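Local coordinates for uncharacterized protein (Bacteroides caccae, PDB 4R4K) that is of unknown function but adopts a cystatin-like fold of the NTF2 clan and binds polyethylene glycol fragments in the crystal, at residues 13-18 and 106-111; 51-54 and 58-61. All coordinates share one frame; numbering follows the deposited sequence.

Contact 1 of 2, residues 13-18 and 106-111; sequences KSFLDK and VEFEQA
Phe108, on the strand 104-110, receives two side chains from successive residues of the helix 12-21, Phe15 and Leu16, and the three together illustrate how side chains from a helix can meet a strand through carbon contacts, no polar bond crossing between the two segments. The backbones stay well apart, with the CA atoms of Leu16 and Phe108 at 9.9 Å, and the side chains bridge the gap. Phe15 brings one corner of its ring, CE2, to 3.8 Å from Phe108 CD1. The Phe108 atoms CD1 and CE1 lie at the edge of the Phe15 ring, close to its plane, whereas Phe15 CE2 comes to the Phe108 ring at a slant. Leu16 works further along the same ring: its CD1 methyl stands 4.0 Å from Phe108 CZ, the two side chains running roughly at right angles. The CB of Leu16 does not aim at the strand, but chi1 of -171° sets CG anti to the backbone N, and chi2 of 62° then turns CD1 to the ring. Phe108, with CG anti to its own carbonyl carbon (chi1 -61°), extends from the sheet toward the helix.

Other aromatic residues complete the cluster: Phe12 meets Phe108 edge-to-face, and Phe15 also meets the rings of Trp116 and Phe19. On the strand, Phe108 bonds through its backbone to Lys91 and rests against Val118. With no hydrogen bond or charge pair between them, what joins these two segments is a modest burial of hydrocarbon surface.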
# COMPACT_ATOMS: atom_id res chain seq x y z
N LYS A 13 16.34 2.05 0.62
CA LYS A 13 16.16 2.35 -0.82
C LYS A 13 16.44 1.13 -1.69
O LYS A 13 15.72 0.87 -2.68
CB LYS A 13 17.04 3.52 -1.27
CG LYS A 13 16.47 4.87 -0.90
CD LYS A 13 17.32 6.02 -1.40
N SER A 14 17.47 0.38 -1.33
CA SER A 14 17.81 -0.85 -2.04
C SER A 14 16.70 -1.90 -1.89
O SER A 14 16.29 -2.53 -2.86
CB SER A 14 19.15 -1.41 -1.55
OG SER A 14 19.49 -2.54 -2.31
N PHE A 15 16.21 -2.07 -0.67
CA PHE A 15 15.04 -2.90 -0.42
C PHE A 15 13.83 -2.50 -1.29
O PHE A 15 13.16 -3.35 -1.88
CB PHE A 15 14.64 -2.86 1.06
CG PHE A 15 13.18 -3.13 1.29
CD1 PHE A 15 12.67 -4.44 1.30
CD2 PHE A 15 12.29 -2.08 1.50
CE1 PHE A 15 11.32 -4.67 1.54
CE2 PHE A 15 10.93 -2.31 1.69
CZ PHE A 15 10.45 -3.61 1.72
N LEU A 16 13.53 -1.21 -1.30
CA LEU A 16 12.32 -0.75 -1.98
C LEU A 16 12.40 -1.01 -3.47
O LEU A 16 11.41 -1.42 -4.10
CB LEU A 16 12.09 0.71 -1.68
CG LEU A 16 10.75 1.26 -2.15
CD1 LEU A 16 9.59 0.55 -1.47
CD2 LEU A 16 10.71 2.76 -1.90
N ASP A 17 13.59 -0.84 -4.04
CA ASP A 17 13.81 -1.17 -5.44
C ASP A 17 13.57 -2.66 -5.73
O ASP A 17 12.95 -3.01 -6.73
CB ASP A 17 15.20 -0.71 -5.89
CG ASP A 17 15.28 0.80 -6.10
OD1 ASP A 17 14.22 1.46 -6.15
OD2 ASP A 17 16.40 1.34 -6.23
N LYS A 18 14.05 -3.54 -4.85
CA LYS A 18 13.76 -4.94 -5.05
C LYS A 18 12.27 -5.28 -4.86
O LYS A 18 11.68 -6.07 -5.59
CB LYS A 18 14.66 -5.81 -4.17
CG LYS A 18 14.64 -7.26 -4.64
CD LYS A 18 15.52 -8.14 -3.79
CE LYS A 18 15.56 -9.54 -4.35
NZ LYS A 18 16.38 -10.47 -3.52
N VAL A 106 1.36 3.41 3.27
CA VAL A 106 2.10 2.17 3.46
C VAL A 106 3.12 2.37 4.57
O VAL A 106 3.87 3.34 4.59
CB VAL A 106 2.86 1.75 2.19
CG1 VAL A 106 3.40 0.33 2.35
CG2 VAL A 106 1.97 1.87 0.97
N GLU A 107 3.08 1.45 5.54
CA GLU A 107 3.96 1.50 6.69
C GLU A 107 4.99 0.39 6.60
O GLU A 107 4.62 -0.79 6.47
CB GLU A 107 3.15 1.35 7.98
CG GLU A 107 4.00 1.46 9.24
CD GLU A 107 3.18 1.44 10.52
OE1 GLU A 107 2.06 0.91 10.50
OE2 GLU A 107 3.68 1.94 11.54
N PHE A 108 6.26 0.77 6.68
CA PHE A 108 7.39 -0.14 6.57
C PHE A 108 8.15 -0.16 7.89
O PHE A 108 8.32 0.89 8.53
CB PHE A 108 8.40 0.35 5.54
CG PHE A 108 7.86 0.47 4.16
CD1 PHE A 108 7.90 -0.61 3.27
CD2 PHE A 108 7.35 1.67 3.73
CE1 PHE A 108 7.44 -0.46 1.99
CE2 PHE A 108 6.88 1.82 2.45
CZ PHE A 108 6.93 0.76 1.57
N GLU A 109 8.55 -1.35 8.31
CA GLU A 109 9.35 -1.48 9.52
C GLU A 109 10.49 -2.44 9.25
O GLU A 109 10.32 -3.46 8.56
CB GLU A 109 8.48 -1.96 10.69
CG GLU A 109 7.49 -0.91 11.13
CD GLU A 109 6.74 -1.26 12.41
OE1 GLU A 109 6.71 -2.45 12.78
OE2 GLU A 109 6.17 -0.33 13.01
N GLN A 110 11.66 -2.10 9.79
CA GLN A 110 12.79 -2.96 9.72
C GLN A 110 12.73 -3.85 10.95
O GLN A 110 12.80 -3.37 12.09
CB GLN A 110 14.10 -2.19 9.65
CG GLN A 110 15.25 -3.09 9.24
CD GLN A 110 16.60 -2.49 9.53
OE1 GLN A 110 16.86 -2.10 10.65
NE2 GLN A 110 17.45 -2.40 8.55
N ALA A 111 12.58 -5.14 10.70
CA ALA A 111 12.36 -6.12 11.75
C ALA A 111 13.67 -6.48 12.48
O ALA A 111 14.76 -6.06 12.07
CB ALA A 111 11.74 -7.36 11.18

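Contact 2 of 2, residues 51-54 and 58-61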
# COMPACT_ATOMS: atom_id res chain seq x y z
N PHE A 51 -12.88 -6.82 7.54
CA PHE A 51 -12.37 -7.97 6.83
C PHE A 51 -10.85 -7.93 6.96
O PHE A 51 -10.25 -6.88 6.74
CB PHE A 51 -12.75 -7.89 5.36
CG PHE A 51 -14.22 -7.80 5.11
CD1 PHE A 51 -14.91 -6.58 5.19
CD2 PHE A 51 -14.94 -8.94 4.81
CE1 PHE A 51 -16.28 -6.53 4.98
CE2 PHE A 51 -16.32 -8.89 4.61
CZ PHE A 51 -16.99 -7.68 4.68
N PRO A 52 -10.23 -9.06 7.31
CA PRO A 52 -8.76 -9.06 7.45
C PRO A 52 -8.09 -8.69 6.14
O PRO A 52 -8.51 -9.13 5.07
CB PRO A 52 -8.43 -10.52 7.79
CG PRO A 52 -9.70 -11.07 8.36
CD PRO A 52 -10.81 -10.37 7.65
N PHE A 53 -7.04 -7.88 6.22
CA PHE A 53 -6.29 -7.50 5.03
C PHE A 53 -5.22 -8.56 4.80
O PHE A 53 -4.12 -8.48 5.32
CB PHE A 53 -5.71 -6.10 5.22
CG PHE A 53 -5.35 -5.40 3.92
CD1 PHE A 53 -4.97 -6.10 2.78
CD2 PHE A 53 -5.35 -4.03 3.88
CE1 PHE A 53 -4.62 -5.44 1.62
CE2 PHE A 53 -4.99 -3.36 2.72
CZ PHE A 53 -4.64 -4.07 1.58
N THR A 54 -5.57 -9.55 4.01
CA THR A 54 -4.77 -10.73 3.79
C THR A 54 -4.15 -10.74 2.39
O THR A 54 -4.40 -9.84 1.57
CB THR A 54 -5.64 -11.99 3.95
OG1 THR A 54 -6.81 -11.85 3.14
CG2 THR A 54 -6.07 -12.17 5.39
N TRP A 58 -4.10 -8.11 -1.41
CA TRP A 58 -3.00 -7.16 -1.61
C TRP A 58 -2.82 -6.68 -3.04
O TRP A 58 -2.57 -7.48 -3.93
CB TRP A 58 -1.67 -7.79 -1.16
CG TRP A 58 -0.50 -6.89 -1.34
CD1 TRP A 58 0.50 -7.00 -2.28
CD2 TRP A 58 -0.21 -5.72 -0.57
NE1 TRP A 58 1.39 -5.95 -2.15
CE2 TRP A 58 0.98 -5.15 -1.11
CE3 TRP A 58 -0.85 -5.08 0.50
CZ2 TRP A 58 1.54 -3.99 -0.59
CZ3 TRP A 58 -0.28 -3.94 1.02
CH2 TRP A 58 0.90 -3.41 0.47
N PRO A 59 -2.91 -5.35 -3.27
CA PRO A 59 -2.50 -4.80 -4.57
C PRO A 59 -0.99 -4.59 -4.64
O PRO A 59 -0.45 -3.80 -3.86
CB PRO A 59 -3.23 -3.44 -4.63
CG PRO A 59 -4.13 -3.40 -3.42
CD PRO A 59 -3.49 -4.31 -2.43
N LEU A 60 -0.34 -5.22 -5.61
CA LEU A 60 1.08 -5.07 -5.79
C LEU A 60 1.46 -3.63 -6.13
O LEU A 60 0.82 -3.01 -6.99
CB LEU A 60 1.58 -6.06 -6.85
CG LEU A 60 1.49 -7.54 -6.44
CD1 LEU A 60 1.56 -8.45 -7.66
CD2 LEU A 60 2.59 -7.92 -5.46
N LEU A 61 2.50 -3.14 -5.46
CA LEU A 61 2.98 -1.76 -5.58
C LEU A 61 4.20 -1.68 -6.47
O LEU A 61 5.15 -2.44 -6.30
CB LEU A 61 3.35 -1.23 -4.21
CG LEU A 61 2.16 -1.10 -3.27
CD1 LEU A 61 2.66 -0.73 -1.89
CD2 LEU A 61 1.13 -0.11 -3.77
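The connection between the strands 48-51 and 69-72 passes along the five-stranded sheet, and Phe53, Trp58 and Pro59 cluster where its segments 51-54 and 58-61 come nearest. Phe53 supplies the leading edge of its ring. Its CE1 lies 3.9 Å from Trp58 CE3, on the six-membered part of the indole, and the neighbouring CZ is 4.2 Å from Pro59 CD. Seen from Trp58, Phe53 CE1 sits at the edge of the indole, near its plane; seen from Phe53, the indole atom arrives at a slant while the proline carbon stands at the ring edge. The Phe53 side chain reaches this place because CG is anti to the backbone N (chi1 -160°), which carries the ring forward to Trp58 and Pro59.

Pro59 also packs on its predecessor, its CD lying 3.7 Å above the plane of the indole and displaced toward the rim. The indole is thus bounded by Phe53 at an edge and Pro59 over a face, and its polar atom is satisfied as well, since NE1 is hydrogen-bonded to Gln26 OE1. The same amide oxygen also accepts a hydrogen bond from the backbone N of Leu61, and Asn146 of the helix 135-152 binds both Trp58 O and Leu60 N. Two side-chain amides, of Gln26 and Asn146, thus bind the backbone of 58-61, which is neither helix nor strand.

Beyond the cluster, Leu60 and Leu61 touch a bound polyethylene glycol molecule. A loop whose apolar side chains pack between the sheet and the helix 135-152, and which contributes to a site occupied here by polyethylene glycol, probably a crystallisation additive, is consistent with the cone-like interior of NTF2-clan, cystatin-like folds; the natural ligand, if any, is unknown.

In the fold
Both contacts are buried and rest on aromatic carbon, yet they work at different ranges. Contact 1 joins elements far apart in sequence, a helix near the start of the chain and a strand of the main sheet; contact 2 closes a short loop, which falls within the span that contact 1 brings together. Their centres lie about 17 Å apart, but their edges meet where Val106 CG2 packs 3.9 Å from Leu61 CD1. The strand 116-123 backs both, through Val118, which touches Phe108 and Trp58. Regular structure fixes the backbones in contact 1, whereas contact 2 joins two irregular segments, where side chains from outside supply part of the backbone hydrogen bonding.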